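Homocysteine S-methyltransferase (Escherichia coli, PDB 5DMM) catalyses transfer of a methyl group from S-methylmethionine, or less efficiently S-adenosylmethionine, to homocysteine, yielding methionine with the help of zinc. Local coordinates at residues S70-A76 with F149-R153; S133-Y139 with T169-E175. All coordinates share one frame; numbering follows the deposited sequence. Where two conformers were deposited one is given.

Both contacts involve loops that leave the C-terminal ends of TIM-barrel strands, where the homocysteine pocket lies: contact 1 the loop after strand 65-67, contact 2 the one after strand 164-170. Their centres are about 16 Å apart. Along the chain their segments alternate, and helix 143-159 of contact 1 is followed in the chain by strand 164-170 of contact 2. Two probable hydrogen bonds tie them together: His150 NE2 lies 2.7 Å from Glu175 OE2, and Tyr71 OH lies 2.9 Å from Glu134 OE2. The second borders the homocysteine pocket, to which Tyr71 and Thr169 each contribute a side chain; there Tyr71 OH also packs 3.4 Å from Thr169 CG2.

Contact 1. Residues S70-A76 with F149-R153; sequences SYQATPA and FHRPR. With HCS (2-amino-4-mercapto-butyric acid), chain F.
In this TIM barrel the loop that follows strand 65-67 carries one wall of the homocysteine pocket, and contact 1 is where Arg153 and Phe149 of helix 143-159 hold that loop. Arg153 reaches in with its chain bent about its CG-CD bond (chi3 54°), which brings NH1 to two successive carbonyls of the type I turn Ser70 to Ala73. The bond from Arg153 NH1 to Ser70 O is 3.0 Å long and lies in both the carbonyl and the guanidinium planes; a second bond of 3.0 Å, from Arg153 NH1 to Tyr71 O, is weak because its N-H points well off line (135°). Ser70 O also takes the N-H of Ala73 that closes the turn, so two donors share it. Ala73 O, by contrast, is buried here without a polar partner in the model, 3.3 Å from Arg153 CD. Over one guanidinium face sits the methyl of Thr74, with CG2 3.4 Å from Arg153 CZ. The other branch, Thr74 OG1, caps the helix that starts at Pro75 through the N-H of Gly77, while its flank lies 3.6 Å from Phe149 CE1. Further out, Ala76 CB meets the edge of the Phe149 ring, and the prolines cross with Pro75 CG 3.6 Å from Pro152 CB. A water links Ala76 N to Phe149 O. Tyr71 CG, anti to the backbone N (chi1 179°), carries the ring to the ligand: homocysteine CG stands 3.8 Å above the ring plane, over its centre. The hydroxyl's partner is Glu134. The chemistry is consistent with a second-shell role for Arg153: a buried cation, probably stabilised by the carbonyl dipoles, would steady the backbone from which the Tyr71 ring extends.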
ATOM      1  N   SER A  70      -2.316   0.621  -8.370  1.00 14.08           N
ATOM      2  CA  SER A  70      -3.348  -0.390  -8.605  1.00 18.11           C
ATOM      3  C   SER A  70      -4.422  -0.414  -7.517  1.00 15.08           C
ATOM      4  O   SER A  70      -5.210  -1.350  -7.451  1.00 15.67           O
ATOM      5  CB  SER A  70      -2.714  -1.780  -8.718  1.00 19.32           C
ATOM      6  OG  SER A  70      -1.818  -2.012  -7.638  1.00 16.88           O
ATOM      7  N   TYR A  71      -4.431   0.598  -6.658  1.00 17.69           N
ATOM      8  CA  TYR A  71      -5.353   0.652  -5.516  1.00 15.62           C
ATOM      9  C   TYR A  71      -6.821   0.440  -5.898  1.00 19.78           C
ATOM     10  O   TYR A  71      -7.591  -0.206  -5.157  1.00 15.04           O
ATOM     11  CB  TYR A  71      -5.198   2.001  -4.818  1.00 17.64           C
ATOM     12  CG  TYR A  71      -6.115   2.212  -3.633  1.00 16.26           C
ATOM     13  CD1 TYR A  71      -5.897   1.541  -2.438  1.00 19.25           C
ATOM     14  CD2 TYR A  71      -7.189   3.096  -3.711  1.00 19.57           C
ATOM     15  CE1 TYR A  71      -6.722   1.737  -1.351  1.00 17.37           C
ATOM     16  CE2 TYR A  71      -8.020   3.300  -2.629  1.00 20.93           C
ATOM     17  CZ  TYR A  71      -7.777   2.625  -1.449  1.00 19.03           C
ATOM     18  OH  TYR A  71      -8.603   2.822  -0.367  1.00 21.60           O
ATOM     19  N   GLN A  72      -7.210   1.004  -7.039  1.00 19.11           N
ATOM     20  CA  GLN A  72      -8.575   0.870  -7.540  1.00 17.87           C
ATOM     21  C   GLN A  72      -8.606   0.177  -8.904  1.00 19.07           C
ATOM     22  O   GLN A  72      -9.575   0.290  -9.655  1.00 24.22           O
ATOM     23  CB  GLN A  72      -9.261   2.243  -7.585  1.00 23.92           C
ATOM     24  CG  GLN A  72      -9.928   2.561  -6.234  1.00 26.64           C
ATOM     25  CD  GLN A  72     -10.076   4.040  -5.936  1.00 28.74           C
ATOM     26  OE1 GLN A  72      -9.202   4.847  -6.258  1.00 38.24           O
ATOM     27  NE2 GLN A  72     -11.181   4.399  -5.293  1.00 28.08           N
ATOM     28  N   ALA A  73      -7.542  -0.563  -9.204  1.00 16.83           N
ATOM     29  CA  ALA A  73      -7.473  -1.338 -10.439  1.00 21.28           C
ATOM     30  C   ALA A  73      -7.872  -2.806 -10.217  1.00 20.97           C
ATOM     31  O   ALA A  73      -7.047  -3.653  -9.876  1.00 19.35           O
ATOM     32  CB  ALA A  73      -6.076  -1.252 -11.037  1.00 20.43           C
ATOM     33  N   THR A  74      -9.154  -3.093 -10.412  1.00 18.67           N
ATOM     34  CA  THR A  74      -9.660  -4.465 -10.409  1.00 17.39           C
ATOM     35  C   THR A  74     -10.539  -4.653 -11.632  1.00 16.72           C
ATOM     36  O   THR A  74     -11.044  -3.681 -12.170  1.00 15.70           O
ATOM     37  CB  THR A  74     -10.504  -4.790  -9.162  1.00 19.62           C
ATOM     38  OG1 THR A  74     -11.576  -3.839  -9.063  1.00 20.25           O
ATOM     39  CG2 THR A  74      -9.648  -4.763  -7.881  1.00 17.45           C
ATOM     40  N   PRO A  75     -10.725  -5.906 -12.067  1.00 18.77           N
ATOM     41  CA  PRO A  75     -11.710  -6.153 -13.125  1.00 16.33           C
ATOM     42  C   PRO A  75     -13.099  -5.621 -12.767  1.00 16.62           C
ATOM     43  O   PRO A  75     -13.761  -5.065 -13.636  1.00 16.96           O
ATOM     44  CB  PRO A  75     -11.716  -7.675 -13.242  1.00 17.48           C
ATOM     45  CG  PRO A  75     -10.319  -8.073 -12.851  1.00 19.36           C
ATOM     46  CD  PRO A  75      -9.945  -7.114 -11.740  1.00 17.88           C
ATOM     47  N   ALA A  76     -13.522  -5.765 -11.510  1.00 17.49           N
ATOM     48  CA  ALA A  76     -14.807  -5.216 -11.056  1.00 21.88           C
ATOM     49  C   ALA A  76     -14.911  -3.712 -11.303  1.00 20.13           C
ATOM     50  O   ALA A  76     -15.900  -3.225 -11.866  1.00 20.27           O
ATOM     51  CB  ALA A  76     -15.025  -5.511  -9.565  1.00 19.01           C
ATOM     52  N   PHE A 149     -13.372 -11.072  -5.979  1.00 19.39           N
ATOM     53  CA  PHE A 149     -13.074  -9.662  -6.233  1.00 20.48           C
ATOM     54  C   PHE A 149     -11.572  -9.417  -6.268  1.00 18.47           C
ATOM     55  O   PHE A 149     -11.069  -8.718  -7.144  1.00 17.24           O
ATOM     56  CB  PHE A 149     -13.719  -8.765  -5.166  1.00 18.50           C
ATOM     57  CG  PHE A 149     -13.225  -7.337  -5.180  1.00 17.76           C
ATOM     58  CD1 PHE A 149     -13.711  -6.425  -6.103  1.00 17.36           C
ATOM     59  CD2 PHE A 149     -12.295  -6.907  -4.255  1.00 16.67           C
ATOM     60  CE1 PHE A 149     -13.268  -5.111  -6.114  1.00 19.60           C
ATOM     61  CE2 PHE A 149     -11.846  -5.583  -4.252  1.00 17.53           C
ATOM     62  CZ  PHE A 149     -12.331  -4.689  -5.183  1.00 18.03           C
ATOM     63  N   HIS A 150     -10.858 -10.008  -5.313  1.00 17.38           N
ATOM     64  CA  HIS A 150      -9.438  -9.733  -5.153  1.00 16.25           C
ATOM     65  C   HIS A 150      -8.507 -10.588  -6.012  1.00 17.30           C
ATOM     66  O   HIS A 150      -7.420 -10.144  -6.366  1.00 13.24           O
ATOM     67  CB  HIS A 150      -9.041  -9.929  -3.691  1.00 14.60           C
ATOM     68  CG  HIS A 150      -9.397  -8.782  -2.807  1.00 17.05           C
ATOM     69  ND1 HIS A 150      -8.804  -7.541  -2.924  1.00 17.50           N
ATOM     70  CD2 HIS A 150     -10.293  -8.678  -1.797  1.00 17.37           C
ATOM     71  CE1 HIS A 150      -9.305  -6.731  -2.006  1.00 17.81           C
ATOM     72  NE2 HIS A 150     -10.213  -7.396  -1.315  1.00 17.02           N
ATOM     73  N   ARG A 151      -8.926 -11.815  -6.317  0.57 13.93           N
ATOM     74  CA  ARG A 151      -8.046 -12.788  -6.981  0.57 14.83           C
ATOM     75  C   ARG A 151      -7.337 -12.307  -8.264  0.57 11.94           C
ATOM     76  O   ARG A 151      -6.117 -12.443  -8.358  0.57 12.99           O
ATOM     77  CB  ARG A 151      -8.826 -14.078  -7.291  0.57 18.23           C
ATOM     78  CG  ARG A 151      -7.992 -15.134  -8.002  0.57 20.50           C
ATOM     79  CD  ARG A 151      -8.750 -16.466  -8.138  0.57 20.19           C
ATOM     80  NE  ARG A 151      -9.030 -17.081  -6.841  0.57 22.52           N
ATOM     81  CZ  ARG A 151     -10.247 -17.195  -6.315  0.57 28.34           C
ATOM     82  NH1 ARG A 151     -11.305 -16.747  -6.980  0.57 28.67           N
ATOM     83  NH2 ARG A 151     -10.408 -17.762  -5.126  0.57 29.60           N
ATOM     84  N   PRO A 152      -8.074 -11.756  -9.251  1.00 15.54           N
ATOM     85  CA  PRO A 152      -7.375 -11.353 -10.489  1.00 16.48           C
ATOM     86  C   PRO A 152      -6.256 -10.326 -10.286  1.00 14.50           C
ATOM     87  O   PRO A 152      -5.226 -10.397 -10.971  1.00 16.21           O
ATOM     88  CB  PRO A 152      -8.476 -10.720 -11.343  1.00 17.45           C
ATOM     89  CG  PRO A 152      -9.756 -11.102 -10.733  1.00 19.62           C
ATOM     90  CD  PRO A 152      -9.505 -11.397  -9.292  1.00 18.51           C
ATOM     91  N   ARG A 153      -6.452  -9.388  -9.364  1.00 13.17           N
ATOM     92  CA  ARG A 153      -5.427  -8.371  -9.112  1.00 12.93           C
ATOM     93  C   ARG A 153      -4.227  -8.978  -8.381  1.00 16.19           C
ATOM     94  O   ARG A 153      -3.077  -8.655  -8.693  1.00 15.08           O
ATOM     95  CB  ARG A 153      -5.995  -7.189  -8.318  1.00 12.57           C
ATOM     96  CG  ARG A 153      -4.920  -6.212  -7.827  1.00 14.46           C
ATOM     97  CD  ARG A 153      -5.541  -4.949  -7.248  1.00 15.10           C
ATOM     98  NE  ARG A 153      -6.512  -5.266  -6.211  1.00 15.41           N
ATOM     99  CZ  ARG A 153      -7.232  -4.363  -5.558  1.00 15.89           C
ATOM    100  NH1 ARG A 153      -7.084  -3.066  -5.826  1.00 18.57           N
ATOM    101  NH2 ARG A 153      -8.097  -4.757  -4.629  1.00 15.30           N
TER
HETATM  102  N   HCS F 505      -3.690   4.428  -3.505  0.82 37.06           N
HETATM  103  CA  HCS F 505      -2.936   4.676  -2.291  0.82 36.38           C
HETATM  104  CB  HCS F 505      -3.819   4.407  -1.080  0.82 34.42           C
HETATM  105  CG  HCS F 505      -5.028   5.335  -1.068  0.82 35.27           C
HETATM  106  SD  HCS F 505      -5.860   5.225   0.536  0.82 38.40           S
HETATM  107  C   HCS F 505      -1.742   3.769  -2.251  0.82 34.89           C
HETATM  108  OXT HCS F 505      -1.581   2.953  -3.183  0.82 25.42           O
HETATM  109  O   HCS F 505      -0.954   3.862  -1.285  0.82 35.94           O
HETATM  110  O   HOH W   1     -12.380  -7.866  -9.533  1.00 20.42           O

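Contact 2. Residues S133-Y139 with T169-E175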
ATOM      1  N   SER A 133     -16.286   4.027   1.542  1.00 44.63           N
ATOM      2  CA  SER A 133     -16.521   2.904   2.446  1.00 45.25           C
ATOM      3  C   SER A 133     -15.231   2.244   2.913  1.00 42.05           C
ATOM      4  O   SER A 133     -15.265   1.321   3.722  1.00 29.81           O
ATOM      5  CB  SER A 133     -17.406   1.853   1.783  1.00 45.53           C
ATOM      6  OG  SER A 133     -18.021   1.024   2.756  1.00 51.61           O
ATOM      7  N   GLU A 134     -14.091   2.707   2.408  1.00 38.11           N
ATOM      8  CA  GLU A 134     -12.814   2.172   2.864  1.00 39.56           C
ATOM      9  C   GLU A 134     -12.468   2.705   4.254  1.00 41.97           C
ATOM     10  O   GLU A 134     -11.426   2.356   4.823  1.00 34.41           O
ATOM     11  CB  GLU A 134     -11.699   2.503   1.876  1.00 36.90           C
ATOM     12  CG  GLU A 134     -11.516   3.977   1.619  1.00 40.91           C
ATOM     13  CD  GLU A 134     -11.880   4.354   0.204  1.00 41.43           C
ATOM     14  OE1 GLU A 134     -13.088   4.495  -0.075  1.00 46.91           O
ATOM     15  OE2 GLU A 134     -10.955   4.502  -0.628  1.00 39.29           O
ATOM     16  N   TYR A 135     -13.359   3.536   4.795  1.00 36.07           N
ATOM     17  CA  TYR A 135     -13.186   4.125   6.116  1.00 36.36           C
ATOM     18  C   TYR A 135     -14.306   3.738   7.076  1.00 39.46           C
ATOM     19  O   TYR A 135     -14.228   4.033   8.268  1.00 47.03           O
ATOM     20  CB  TYR A 135     -13.106   5.651   6.017  1.00 44.82           C
ATOM     21  CG  TYR A 135     -12.095   6.141   5.011  1.00 47.00           C
ATOM     22  CD1 TYR A 135     -10.735   6.009   5.248  1.00 47.69           C
ATOM     23  CD2 TYR A 135     -12.501   6.732   3.821  1.00 49.48           C
ATOM     24  CE1 TYR A 135      -9.807   6.450   4.331  1.00 49.80           C
ATOM     25  CE2 TYR A 135     -11.579   7.179   2.897  1.00 49.81           C
ATOM     26  CZ  TYR A 135     -10.233   7.032   3.157  1.00 51.70           C
ATOM     27  OH  TYR A 135      -9.309   7.474   2.240  1.00 54.75           O
ATOM     28  N   ARG A 136     -15.351   3.093   6.564  1.00 37.94           N
ATOM     29  CA  ARG A 136     -16.434   2.630   7.428  1.00 37.20           C
ATOM     30  C   ARG A 136     -16.428   1.101   7.514  1.00 30.03           C
ATOM     31  O   ARG A 136     -16.658   0.531   8.583  1.00 25.56           O
ATOM     32  CB  ARG A 136     -17.796   3.155   6.936  1.00 38.22           C
ATOM     33  CG  ARG A 136     -18.557   2.235   5.974  1.00 44.10           C
ATOM     34  CD  ARG A 136     -19.905   2.816   5.580  1.00 51.54           C
ATOM     35  NE  ARG A 136     -19.752   4.047   4.808  1.00 62.98           N
ATOM     36  CZ  ARG A 136     -19.891   4.124   3.488  1.00 62.56           C
ATOM     37  NH1 ARG A 136     -19.727   5.288   2.873  1.00 63.39           N
ATOM     38  NH2 ARG A 136     -20.201   3.041   2.783  1.00 61.58           N
ATOM     39  N   GLY A 137     -16.142   0.439   6.393  1.00 26.21           N
ATOM     40  CA  GLY A 137     -16.100  -1.013   6.348  1.00 24.01           C
ATOM     41  C   GLY A 137     -17.429  -1.719   6.539  1.00 23.92           C
ATOM     42  O   GLY A 137     -17.462  -2.926   6.777  1.00 22.49           O
ATOM     43  N   ASP A 138     -18.535  -0.992   6.431  1.00 24.36           N
ATOM     44  CA  ASP A 138     -19.827  -1.643   6.610  1.00 26.71           C
ATOM     45  C   ASP A 138     -20.368  -2.136   5.276  1.00 26.20           C
ATOM     46  O   ASP A 138     -21.285  -1.558   4.705  1.00 26.70           O
ATOM     47  CB  ASP A 138     -20.843  -0.720   7.281  1.00 29.76           C
ATOM     48  CG  ASP A 138     -22.098  -1.472   7.739  1.00 37.70           C
ATOM     49  OD1 ASP A 138     -22.141  -2.718   7.617  1.00 34.93           O
ATOM     50  OD2 ASP A 138     -23.041  -0.823   8.234  1.00 39.77           O
ATOM     51  N   TYR A 139     -19.774  -3.215   4.793  1.00 23.12           N
ATOM     52  CA  TYR A 139     -20.267  -3.899   3.619  1.00 25.47           C
ATOM     53  C   TYR A 139     -20.154  -5.402   3.833  1.00 28.34           C
ATOM     54  O   TYR A 139     -19.403  -5.868   4.713  1.00 23.54           O
ATOM     55  CB  TYR A 139     -19.520  -3.455   2.367  1.00 21.40           C
ATOM     56  CG  TYR A 139     -18.006  -3.351   2.456  1.00 22.68           C
ATOM     57  CD1 TYR A 139     -17.381  -2.106   2.472  1.00 22.94           C
ATOM     58  CD2 TYR A 139     -17.199  -4.489   2.464  1.00 19.57           C
ATOM     59  CE1 TYR A 139     -16.001  -1.997   2.519  1.00 21.30           C
ATOM     60  CE2 TYR A 139     -15.806  -4.383   2.513  1.00 16.99           C
ATOM     61  CZ  TYR A 139     -15.224  -3.135   2.532  1.00 17.37           C
ATOM     62  OH  TYR A 139     -13.858  -3.018   2.538  1.00 19.03           O
ATOM     63  N   THR A 169      -5.375   0.213   3.475  1.00 14.65           N
ATOM     64  CA  THR A 169      -6.600   0.977   3.695  1.00 16.63           C
ATOM     65  C   THR A 169      -7.784   0.038   3.995  1.00 18.80           C
ATOM     66  O   THR A 169      -8.930   0.316   3.631  1.00 18.37           O
ATOM     67  CB  THR A 169      -6.935   1.880   2.465  1.00 17.90           C
ATOM     68  OG1 THR A 169      -5.721   2.332   1.853  1.00 18.10           O
ATOM     69  CG2 THR A 169      -7.767   3.091   2.870  1.00 19.51           C
ATOM     70  N   LEU A 170      -7.496  -1.064   4.679  1.00 16.06           N
ATOM     71  CA  LEU A 170      -8.482  -2.121   4.929  1.00 17.30           C
ATOM     72  C   LEU A 170      -9.331  -1.826   6.173  1.00 19.16           C
ATOM     73  O   LEU A 170      -8.789  -1.670   7.255  1.00 17.46           O
ATOM     74  CB  LEU A 170      -7.772  -3.466   5.103  1.00 18.07           C
ATOM     75  CG  LEU A 170      -6.769  -3.895   4.021  1.00 16.02           C
ATOM     76  CD1 LEU A 170      -6.106  -5.194   4.431  1.00 18.69           C
ATOM     77  CD2 LEU A 170      -7.448  -4.043   2.668  1.00 18.07           C
ATOM     78  N   PRO A 171     -10.663  -1.767   6.019  1.00 19.22           N
ATOM     79  CA  PRO A 171     -11.564  -1.387   7.111  1.00 18.90           C
ATOM     80  C   PRO A 171     -12.391  -2.531   7.684  1.00 21.51           C
ATOM     81  O   PRO A 171     -13.053  -2.337   8.703  1.00 19.02           O
ATOM     82  CB  PRO A 171     -12.494  -0.395   6.431  1.00 22.28           C
ATOM     83  CG  PRO A 171     -12.666  -1.016   5.042  1.00 21.87           C
ATOM     84  CD  PRO A 171     -11.352  -1.715   4.715  1.00 18.70           C
ATOM     85  N   ASN A 172     -12.367  -3.682   7.018  1.00 20.84           N
ATOM     86  CA  ASN A 172     -13.323  -4.759   7.244  1.00 19.67           C
ATOM     87  C   ASN A 172     -12.631  -6.079   7.583  1.00 18.95           C
ATOM     88  O   ASN A 172     -11.804  -6.578   6.816  1.00 17.86           O
ATOM     89  CB  ASN A 172     -14.208  -4.912   5.996  1.00 19.73           C
ATOM     90  CG  ASN A 172     -15.265  -5.986   6.148  1.00 21.25           C
ATOM     91  OD1 ASN A 172     -14.961  -7.178   6.112  1.00 20.79           O
ATOM     92  ND2 ASN A 172     -16.522  -5.564   6.295  1.00 22.91           N
ATOM     93  N   PHE A 173     -12.976  -6.634   8.743  1.00 20.41           N
ATOM     94  CA  PHE A 173     -12.347  -7.843   9.274  1.00 21.49           C
ATOM     95  C   PHE A 173     -12.623  -9.076   8.432  1.00 19.50           C
ATOM     96  O   PHE A 173     -11.713  -9.874   8.184  1.00 18.82           O
ATOM     97  CB  PHE A 173     -12.820  -8.078  10.714  1.00 21.35           C
ATOM     98  CG  PHE A 173     -12.073  -9.155  11.443  1.00 24.09           C
ATOM     99  CD1 PHE A 173     -10.691  -9.209  11.420  1.00 26.36           C
ATOM    100  CD2 PHE A 173     -12.759 -10.096  12.196  1.00 31.53           C
ATOM    101  CE1 PHE A 173     -10.000 -10.204  12.116  1.00 27.41           C
ATOM    102  CE2 PHE A 173     -12.077 -11.092  12.896  1.00 34.88           C
ATOM    103  CZ  PHE A 173     -10.694 -11.147  12.849  1.00 28.20           C
ATOM    104  N   SER A 174     -13.867  -9.246   7.989  1.00 21.83           N
ATOM    105  CA  SER A 174     -14.199 -10.439   7.214  1.00 22.09           C
ATOM    106  C   SER A 174     -13.430 -10.424   5.891  1.00 17.52           C
ATOM    107  O   SER A 174     -12.981 -11.465   5.419  1.00 20.99           O
ATOM    108  CB  SER A 174     -15.714 -10.550   6.976  1.00 24.76           C
ATOM    109  OG  SER A 174     -16.184  -9.563   6.074  1.00 34.34           O
ATOM    110  N   GLU A 175     -13.234  -9.239   5.316  1.00 16.66           N
ATOM    111  CA  GLU A 175     -12.446  -9.128   4.086  1.00 17.07           C
ATOM    112  C   GLU A 175     -10.957  -9.398   4.366  1.00 16.41           C
ATOM    113  O   GLU A 175     -10.268 -10.034   3.572  1.00 16.11           O
ATOM    114  CB  GLU A 175     -12.642  -7.751   3.446  1.00 17.74           C
ATOM    115  CG  GLU A 175     -11.722  -7.478   2.258  1.00 15.46           C
ATOM    116  CD  GLU A 175     -11.935  -6.103   1.653  1.00 17.84           C
ATOM    117  OE1 GLU A 175     -12.362  -5.174   2.377  1.00 18.06           O
ATOM    118  OE2 GLU A 175     -11.680  -5.956   0.440  1.00 18.14           O
TER
HETATM  119  O   HOH W   2     -18.744  -9.273   4.946  1.00 32.29           O
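Pro171 and Asn172, in the turn between strand 164-170 and helix 173-183 of the TIM barrel, pack against the irregular loop 133-139. The tight part centres on Gly137, which has positive phi and whose CA lies 3.7 Å from Pro171 CB. Pro171 CB further rests 3.4 Å from Glu134 O. Next to it Asn172 bridges loop and helix. Its ND2 gives Gly137 O a nearly straight bond of 2.8 Å (162°), while OD1, as N-cap of helix 173-183, accepts from Glu175 N and from the Ser174 hydroxyl, an arrangement that fixes the amide's rotation. With CG set between its backbone N and carbonyl carbon (chi1 45°), Tyr139 lays its ring alongside this amide, the two planes 9° apart, and its OH reaches Glu175.

Elsewhere the contact is looser. Tyr135 lies beside Cys229 and touches Thr169 only lightly, with CE1 4.2 Å from Thr169 CG2. Asp138 and His140 bind a zinc ion separate from the one held by Cys229 and Cys295 at the pocket. On the watery side a solvent molecule joins Ser174 OG to Tyr139 O, the latter by a weak bond. Back in the buried part, Glu175 OE1 receives the Tyr139 hydroxyl on its syn side, at an OH to OE1 distance of 2.6 Å.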